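Local coordinates for protein vacuolar aminopeptidase 1 (Saccharomyces cerevisiae, PDB 5JGF) that removes amino acids, preferably neutral or hydrophobic ones, from the N-terminus of peptides in the vacuole as a dodecameric zinc aminopeptidase of the M18 family, at residues Phe15-Tyr20 / Val243-Ile248; Pro23-Val28 / Asn66-Ser71; Val92-Val97 / Ala258-Asp263. All coordinates share one frame; numbering follows the deposited sequence.

Interaction 1 of 3, residues Phe15-Tyr20 / Val243-Ile248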
# COMPACT_ATOMS: atom_id res chain seq x y z
N PHE D 15 -25.74 14.11 46.20
CA PHE D 15 -25.07 14.39 44.93
C PHE D 15 -25.83 13.76 43.77
O PHE D 15 -26.06 14.40 42.74
CB PHE D 15 -23.63 13.87 44.94
CG PHE D 15 -22.90 14.06 43.63
CD1 PHE D 15 -22.61 15.34 43.17
CD2 PHE D 15 -22.54 12.96 42.85
CE1 PHE D 15 -21.97 15.52 41.93
CE2 PHE D 15 -21.91 13.14 41.62
CZ PHE D 15 -21.62 14.42 41.16
N ILE D 16 -26.22 12.50 43.93
CA ILE D 16 -26.97 11.80 42.89
C ILE D 16 -28.26 12.56 42.57
O ILE D 16 -28.60 12.75 41.39
CB ILE D 16 -27.30 10.35 43.32
CG1 ILE D 16 -26.02 9.50 43.25
CG2 ILE D 16 -28.40 9.76 42.43
CD1 ILE D 16 -26.18 8.09 43.79
N ASP D 17 -28.97 13.00 43.60
CA ASP D 17 -30.21 13.75 43.40
C ASP D 17 -29.92 15.07 42.69
O ASP D 17 -30.68 15.48 41.81
CB ASP D 17 -30.91 14.01 44.73
CG ASP D 17 -31.39 12.74 45.40
OD1 ASP D 17 -31.58 11.73 44.69
OD2 ASP D 17 -31.58 12.75 46.64
N PHE D 18 -28.84 15.73 43.07
CA PHE D 18 -28.43 17.00 42.48
C PHE D 18 -28.21 16.83 40.97
O PHE D 18 -28.72 17.61 40.17
CB PHE D 18 -27.14 17.49 43.16
CG PHE D 18 -26.30 18.42 42.33
CD1 PHE D 18 -26.74 19.71 42.03
CD2 PHE D 18 -25.05 18.02 41.87
CE1 PHE D 18 -25.94 20.59 41.29
CE2 PHE D 18 -24.24 18.89 41.13
CZ PHE D 18 -24.69 20.17 40.84
N ILE D 19 -27.46 15.80 40.60
CA ILE D 19 -27.18 15.54 39.19
C ILE D 19 -28.46 15.25 38.42
O ILE D 19 -28.67 15.76 37.32
CB ILE D 19 -26.21 14.34 39.04
CG1 ILE D 19 -24.81 14.74 39.53
CG2 ILE D 19 -26.18 13.86 37.59
CD1 ILE D 19 -24.12 15.80 38.68
N TYR D 20 -29.33 14.43 39.01
CA TYR D 20 -30.59 14.03 38.40
C TYR D 20 -31.60 15.17 38.26
O TYR D 20 -32.28 15.28 37.24
CB TYR D 20 -31.21 12.89 39.22
CG TYR D 20 -32.48 12.30 38.64
CD1 TYR D 20 -32.46 11.64 37.40
CD2 TYR D 20 -33.68 12.36 39.33
CE1 TYR D 20 -33.62 11.06 36.88
CE2 TYR D 20 -34.84 11.79 38.82
CZ TYR D 20 -34.80 11.14 37.60
OH TYR D 20 -35.95 10.56 37.10
N VAL D 243 -31.29 10.61 31.05
CA VAL D 243 -32.21 10.73 32.18
C VAL D 243 -32.07 9.59 33.19
O VAL D 243 -32.86 9.51 34.13
CB VAL D 243 -33.69 10.78 31.73
CG1 VAL D 243 -33.95 12.02 30.92
CG2 VAL D 243 -34.03 9.53 30.93
N GLN D 244 -31.10 8.71 33.00
CA GLN D 244 -30.93 7.61 33.95
C GLN D 244 -30.33 8.14 35.25
O GLN D 244 -29.21 8.65 35.27
CB GLN D 244 -30.04 6.50 33.38
CG GLN D 244 -29.87 5.32 34.35
CD GLN D 244 -29.01 4.21 33.79
OE1 GLN D 244 -28.14 4.44 32.95
NE2 GLN D 244 -29.23 2.99 34.27
N LYS D 245 -31.09 8.02 36.33
CA LYS D 245 -30.64 8.49 37.63
C LYS D 245 -29.39 7.76 38.09
O LYS D 245 -29.21 6.57 37.80
CB LYS D 245 -31.76 8.32 38.67
CG LYS D 245 -31.42 8.85 40.05
CD LYS D 245 -32.62 8.75 40.98
CE LYS D 245 -32.24 9.08 42.41
NZ LYS D 245 -32.97 10.26 42.93
N GLY D 246 -28.52 8.47 38.79
CA GLY D 246 -27.29 7.87 39.30
C GLY D 246 -27.60 6.77 40.29
O GLY D 246 -28.70 6.70 40.84
N THR D 247 -26.62 5.90 40.54
CA THR D 247 -26.80 4.79 41.45
C THR D 247 -25.52 4.40 42.17
O THR D 247 -24.42 4.57 41.64
CB THR D 247 -27.29 3.53 40.70
OG1 THR D 247 -28.40 3.87 39.86
CG2 THR D 247 -27.70 2.44 41.68
N ILE D 248 -25.66 3.89 43.39
CA ILE D 248 -24.50 3.42 44.14
C ILE D 248 -24.33 2.00 43.61
O ILE D 248 -25.29 1.24 43.55
CB ILE D 248 -24.79 3.38 45.66
CG1 ILE D 248 -24.92 4.81 46.19
CG2 ILE D 248 -23.67 2.63 46.39
CD1 ILE D 248 -23.70 5.69 45.91
O HOH W 1 -27.95 11.25 39.18
O HOH W 2 -35.36 9.06 34.99

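Interaction 2 of 3, residues Pro23-Val28 / Asn66-Ser71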
# COMPACT_ATOMS: atom_id res chain seq x y z
N PRO D 23 -30.10 18.70 35.28
CA PRO D 23 -29.43 18.21 34.07
C PRO D 23 -28.60 19.18 33.23
O PRO D 23 -27.59 18.78 32.65
CB PRO D 23 -30.58 17.60 33.28
CG PRO D 23 -31.72 18.52 33.62
CD PRO D 23 -31.56 18.66 35.12
N THR D 24 -29.02 20.44 33.15
CA THR D 24 -28.27 21.41 32.35
C THR D 24 -27.49 22.40 33.21
O THR D 24 -27.73 22.52 34.41
CB THR D 24 -29.21 22.22 31.43
OG1 THR D 24 -29.93 23.18 32.21
CG2 THR D 24 -30.20 21.29 30.74
N THR D 25 -26.55 23.10 32.59
CA THR D 25 -25.75 24.08 33.30
C THR D 25 -26.66 25.11 33.97
O THR D 25 -26.42 25.53 35.11
CB THR D 25 -24.77 24.79 32.34
OG1 THR D 25 -24.00 23.80 31.65
CG2 THR D 25 -23.82 25.70 33.12
N TYR D 26 -27.72 25.51 33.27
CA TYR D 26 -28.67 26.47 33.82
C TYR D 26 -29.27 25.98 35.14
O TYR D 26 -29.37 26.74 36.10
CB TYR D 26 -29.81 26.74 32.83
CG TYR D 26 -29.38 27.46 31.58
CD1 TYR D 26 -28.96 28.79 31.63
CD2 TYR D 26 -29.39 26.82 30.35
CE1 TYR D 26 -28.56 29.46 30.48
CE2 TYR D 26 -29.00 27.48 29.19
CZ TYR D 26 -28.59 28.80 29.26
OH TYR D 26 -28.19 29.45 28.11
N HIS D 27 -29.68 24.71 35.18
CA HIS D 27 -30.27 24.14 36.39
C HIS D 27 -29.25 24.09 37.52
O HIS D 27 -29.57 24.39 38.67
CB HIS D 27 -30.79 22.71 36.16
CG HIS D 27 -31.97 22.64 35.25
ND1 HIS D 27 -31.85 22.46 33.88
CD2 HIS D 27 -33.30 22.72 35.49
CE1 HIS D 27 -33.05 22.44 33.33
NE2 HIS D 27 -33.95 22.60 34.29
N VAL D 28 -28.02 23.70 37.19
CA VAL D 28 -26.95 23.60 38.17
C VAL D 28 -26.68 24.93 38.86
O VAL D 28 -26.56 25.00 40.08
CB VAL D 28 -25.65 23.08 37.53
CG1 VAL D 28 -24.49 23.17 38.51
CG2 VAL D 28 -25.84 21.63 37.09
N ASN D 66 -24.55 35.38 32.67
CA ASN D 66 -25.11 34.55 31.60
C ASN D 66 -25.99 33.41 32.11
O ASN D 66 -26.47 32.59 31.32
CB ASN D 66 -23.96 33.97 30.76
CG ASN D 66 -24.41 33.51 29.39
OD1 ASN D 66 -24.86 34.32 28.58
ND2 ASN D 66 -24.28 32.21 29.12
N GLY D 67 -26.21 33.36 33.42
CA GLY D 67 -27.02 32.30 34.00
C GLY D 67 -26.28 30.96 34.05
O GLY D 67 -26.88 29.94 34.39
N THR D 68 -24.99 30.97 33.73
CA THR D 68 -24.19 29.74 33.70
C THR D 68 -22.80 29.89 34.33
O THR D 68 -22.01 28.95 34.31
CB THR D 68 -23.99 29.26 32.25
OG1 THR D 68 -23.28 30.27 31.52
CG2 THR D 68 -25.32 29.00 31.57
N ASN D 69 -22.51 31.07 34.87
CA ASN D 69 -21.21 31.38 35.47
C ASN D 69 -21.54 32.02 36.82
O ASN D 69 -22.12 33.11 36.87
CB ASN D 69 -20.51 32.37 34.52
CG ASN D 69 -19.10 32.76 34.94
OD1 ASN D 69 -18.54 33.71 34.39
ND2 ASN D 69 -18.50 32.02 35.87
N LEU D 70 -21.20 31.34 37.91
CA LEU D 70 -21.51 31.84 39.25
C LEU D 70 -20.30 31.97 40.16
O LEU D 70 -19.38 31.15 40.11
CB LEU D 70 -22.55 30.92 39.90
CG LEU D 70 -23.04 31.20 41.33
CD1 LEU D 70 -24.42 30.61 41.51
CD2 LEU D 70 -22.07 30.61 42.35
N SER D 71 -20.30 33.01 40.98
CA SER D 71 -19.22 33.23 41.93
C SER D 71 -19.81 33.55 43.29
O SER D 71 -20.55 34.53 43.43
CB SER D 71 -18.32 34.39 41.48
OG SER D 71 -17.26 34.57 42.41
O HOH W 3 -29.33 29.54 35.63
O HOH W 4 -27.77 32.16 28.66

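Interaction 3 of 3, residues Val92-Val97 / Ala258-Asp263. With ZN (zinc ion), chain K; ZN (zinc ion), chain L.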
# COMPACT_ATOMS: atom_id res chain seq x y z
N VAL D 92 -19.01 24.13 35.53
CA VAL D 92 -20.33 23.52 35.63
C VAL D 92 -20.90 23.04 34.31
O VAL D 92 -21.98 22.45 34.29
CB VAL D 92 -21.34 24.46 36.32
CG1 VAL D 92 -21.06 24.51 37.81
CG2 VAL D 92 -21.25 25.85 35.71
N ASP D 93 -20.21 23.32 33.21
CA ASP D 93 -20.71 22.83 31.93
C ASP D 93 -20.22 21.38 31.82
O ASP D 93 -19.20 21.02 32.41
CB ASP D 93 -20.16 23.65 30.75
CG ASP D 93 -18.64 23.59 30.63
OD1 ASP D 93 -18.14 23.35 29.51
OD2 ASP D 93 -17.95 23.80 31.65
N ALA D 94 -20.98 20.56 31.11
CA ALA D 94 -20.60 19.16 30.92
C ALA D 94 -20.91 18.79 29.48
O ALA D 94 -21.74 19.43 28.83
CB ALA D 94 -21.38 18.26 31.86
N LEU D 95 -20.23 17.76 28.97
CA LEU D 95 -20.48 17.33 27.60
C LEU D 95 -21.97 17.07 27.45
O LEU D 95 -22.60 16.47 28.32
CB LEU D 95 -19.70 16.05 27.28
CG LEU D 95 -18.42 16.26 26.47
CD1 LEU D 95 -17.46 17.15 27.24
CD2 LEU D 95 -17.77 14.90 26.18
N THR D 96 -22.54 17.54 26.34
CA THR D 96 -23.96 17.34 26.11
C THR D 96 -24.28 17.46 24.63
O THR D 96 -23.38 17.47 23.79
CB THR D 96 -24.79 18.38 26.93
OG1 THR D 96 -26.18 18.04 26.86
CG2 THR D 96 -24.60 19.79 26.38
N VAL D 97 -25.57 17.51 24.32
CA VAL D 97 -26.04 17.63 22.94
C VAL D 97 -26.99 18.83 22.93
O VAL D 97 -27.89 18.91 23.76
CB VAL D 97 -26.78 16.35 22.49
CG1 VAL D 97 -27.40 16.56 21.12
CG2 VAL D 97 -25.80 15.18 22.44
N ALA D 258 -22.96 7.74 37.60
CA ALA D 258 -23.82 8.87 37.30
C ALA D 258 -23.32 9.64 36.10
O ALA D 258 -22.13 9.60 35.78
CB ALA D 258 -23.92 9.81 38.52
N PRO D 259 -24.21 10.37 35.43
CA PRO D 259 -23.81 11.15 34.27
C PRO D 259 -23.30 12.53 34.67
O PRO D 259 -23.54 12.99 35.79
CB PRO D 259 -25.10 11.26 33.47
CG PRO D 259 -26.13 11.42 34.58
CD PRO D 259 -25.69 10.35 35.57
N ARG D 260 -22.56 13.15 33.75
CA ARG D 260 -22.06 14.50 33.93
C ARG D 260 -21.21 14.77 35.18
O ARG D 260 -21.31 15.85 35.77
CB ARG D 260 -23.26 15.46 33.86
CG ARG D 260 -24.18 15.17 32.64
CD ARG D 260 -25.44 16.03 32.60
NE ARG D 260 -26.41 15.73 33.65
CZ ARG D 260 -27.34 14.78 33.59
NH1 ARG D 260 -28.17 14.60 34.61
NH2 ARG D 260 -27.47 14.02 32.51
N LEU D 261 -20.37 13.81 35.57
CA LEU D 261 -19.50 13.98 36.73
C LEU D 261 -18.46 15.08 36.49
O LEU D 261 -18.11 15.83 37.40
CB LEU D 261 -18.80 12.66 37.08
CG LEU D 261 -19.65 11.48 37.54
CD1 LEU D 261 -18.73 10.34 37.98
CD2 LEU D 261 -20.54 11.91 38.71
N ASP D 262 -17.95 15.17 35.27
CA ASP D 262 -16.97 16.18 34.90
C ASP D 262 -17.74 17.44 34.47
O ASP D 262 -18.40 17.41 33.43
CB ASP D 262 -16.16 15.64 33.71
CG ASP D 262 -15.12 16.61 33.19
OD1 ASP D 262 -14.93 17.69 33.78
OD2 ASP D 262 -14.45 16.28 32.18
N ASP D 263 -17.72 18.53 35.24
CA ASP D 263 -16.99 18.67 36.51
C ASP D 263 -17.96 19.05 37.65
O ASP D 263 -17.61 19.76 38.58
CB ASP D 263 -15.90 19.76 36.31
CG ASP D 263 -15.01 19.96 37.53
OD1 ASP D 263 -14.73 18.98 38.26
OD2 ASP D 263 -14.55 21.10 37.77
ZN ZN K . -13.40 18.94 33.55
ZN ZN L . -14.08 17.47 30.60
O HOH W 5 -18.06 16.91 30.78
O HOH W 6 -11.82 17.11 33.68
O HOH W 7 -13.06 19.05 31.53

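Interaction 1 of 3, residues Phe15-Tyr20 / Val243-Ile248
Tyr20, Asp17 and Ile16, on one side of helix 7-21, meet Lys245 and its neighbours in a mixed contact of salt bridge, CH-pi and apolar packing, set where the chain leaves strand 233-242 and runs on to strand 247-249. Lys245 makes two of these contacts. Its CB lies over one face of the Tyr20 ring, displaced toward the rim and 3.9 Å from the ring centroid, and the two side chains cross at about a right angle. CG is anti to the backbone N (chi1 -177°), and the chain stays extended until chi4, where it bends and brings NZ to 2.7 Å from Asp17 OD1 in a salt bridge, NZ meeting that oxygen nearly along its C-O axis. At the edge of the Tyr20 ring, a water joins Tyr20 OH to Val243 O. A second water accepts from Gly246 N and donates to Ile16 O, tying the loop to the helix backbone. Ile16 CG2 rests 3.5 Å from Gly246 O, and Ile16 CD1 reaches Ile248 CD1 at 4.1 Å. Leu256 of strand 255-258 touches both isoleucines, while Phe15 and Phe18 of the same helix pack on helix 261-278.

Interaction 2 of 3, residues Pro23-Val28 / Asn66-Ser71
Tyr26 and Thr25, in the first turn of helix 25-38, touch Thr68 and Gly67 in the turn between strands 58-65 and 69-76, and no direct hydrogen bond crosses between the two segments. Methyl and ring carbons make the apolar part. Thr68 CG2 sits 3.4 Å from Tyr26 CE1 in an oblique approach to the ring, the two side chains lying side by side and pointing the same way. Thr25 CG2 meets Thr68 CB at 3.7 Å; chi1 of -54° puts Thr25 OG1 beside the backbone N and leaves CG2 anti to it, facing Thr68.

The polar links between the segments run through water. One water donates to both Tyr26 O and Gly67 O, and another, in the plane of the Tyr26 ring, donates to Tyr26 OH and Asn66 O. The hydroxyl also hydrogen-bonds Asp237, so an alanine in place of Tyr26 would probably leave that carboxylate without this partner and the Thr68 methyl without its aromatic neighbour. Within the turn, Asn66 ND2 gives a nearly straight hydrogen bond (173°) to Thr68 OG1 at 3.2 Å, in its own amide plane. Thr68 OG1 also bonds Asp296, and Asn66 OD1 bonds Arg426 of a neighbouring subunit. Gly67 takes a positive phi of 75°, which favours glycine, and Thr68 and Asn69 form a classic beta bulge opposite Arg65.

Beyond the contact, Leu70 pairs with Leu294 of strand 289-295 in the mixed sheet, Tyr26 packs on Leu152 of strand 149-154, and Thr25 touches Val92 beside the zinc ligand His91.

Interaction 3 of 3, residues Val92-Val97 / Ala258-Asp263
Asp262 holds CG anti to its backbone N (chi1 178°), carrying its carboxylate to the two zinc ions, while its carbonyl oxygen turns to the 92-97 segment and lies 3.5 Å from Ala94 CB. That methyl also rests 3.9 Å from Arg260 CB. The Arg260 chain bends at chi3, and one face of the guanidinium lies against Pro259 CG; NH1 bonds Ile19 O of helix 7-21.

A single water ties the segments together, accepting from Leu95 N and donating to Asp262 O at 2.7 Å. The peptide between Asp262 and Asp263 is cis, right after the metal-bridging aspartate, as in related dizinc peptidases of this clan. Asp93 points its CB away from the 258-263 segment, and its carboxylate accepts from Tyr119 OH and from the backbone N of Glu298 and Glu299; Asp93 O accepts from ND1 of His91.

Asp262 bridges the metals: OD1 binds one zinc ion at 2.0 Å and OD2 binds the other at 2.0 Å. His91 and Asp344 complete the protein ligands of the first, which also binds a water of its own; Glu299 and His438 bind the second, and one water is shared by both. Such a bridged pair is characteristic of a co-catalytic dizinc centre. The shared water would probably be polarised by both metals, and Asp93, bonded to His91, probably helps to orient that ligand as a second-shell residue.

Helices 7-21 and 25-38 follow each other in the chain and carry the first segments of interactions 1 and 2, whose centres lie about 18 Å apart; Phe18 packs on Val28 between them. The centre of interaction 3 is about 12 Å from each of theirs. Along the sequence, both segments of interaction 2 fall between the two of interaction 1 and precede interaction 3, whereas interactions 1 and 3 have alternating segments. The 66-71 segment enters the mixed sheet, and the 92-97 segment passes from it to the six-stranded antiparallel sheet. The two helices pack against the 258-263 and 92-97 segments, which lead into the dizinc site, through Ile19 with Arg260 and Thr25 with Val92.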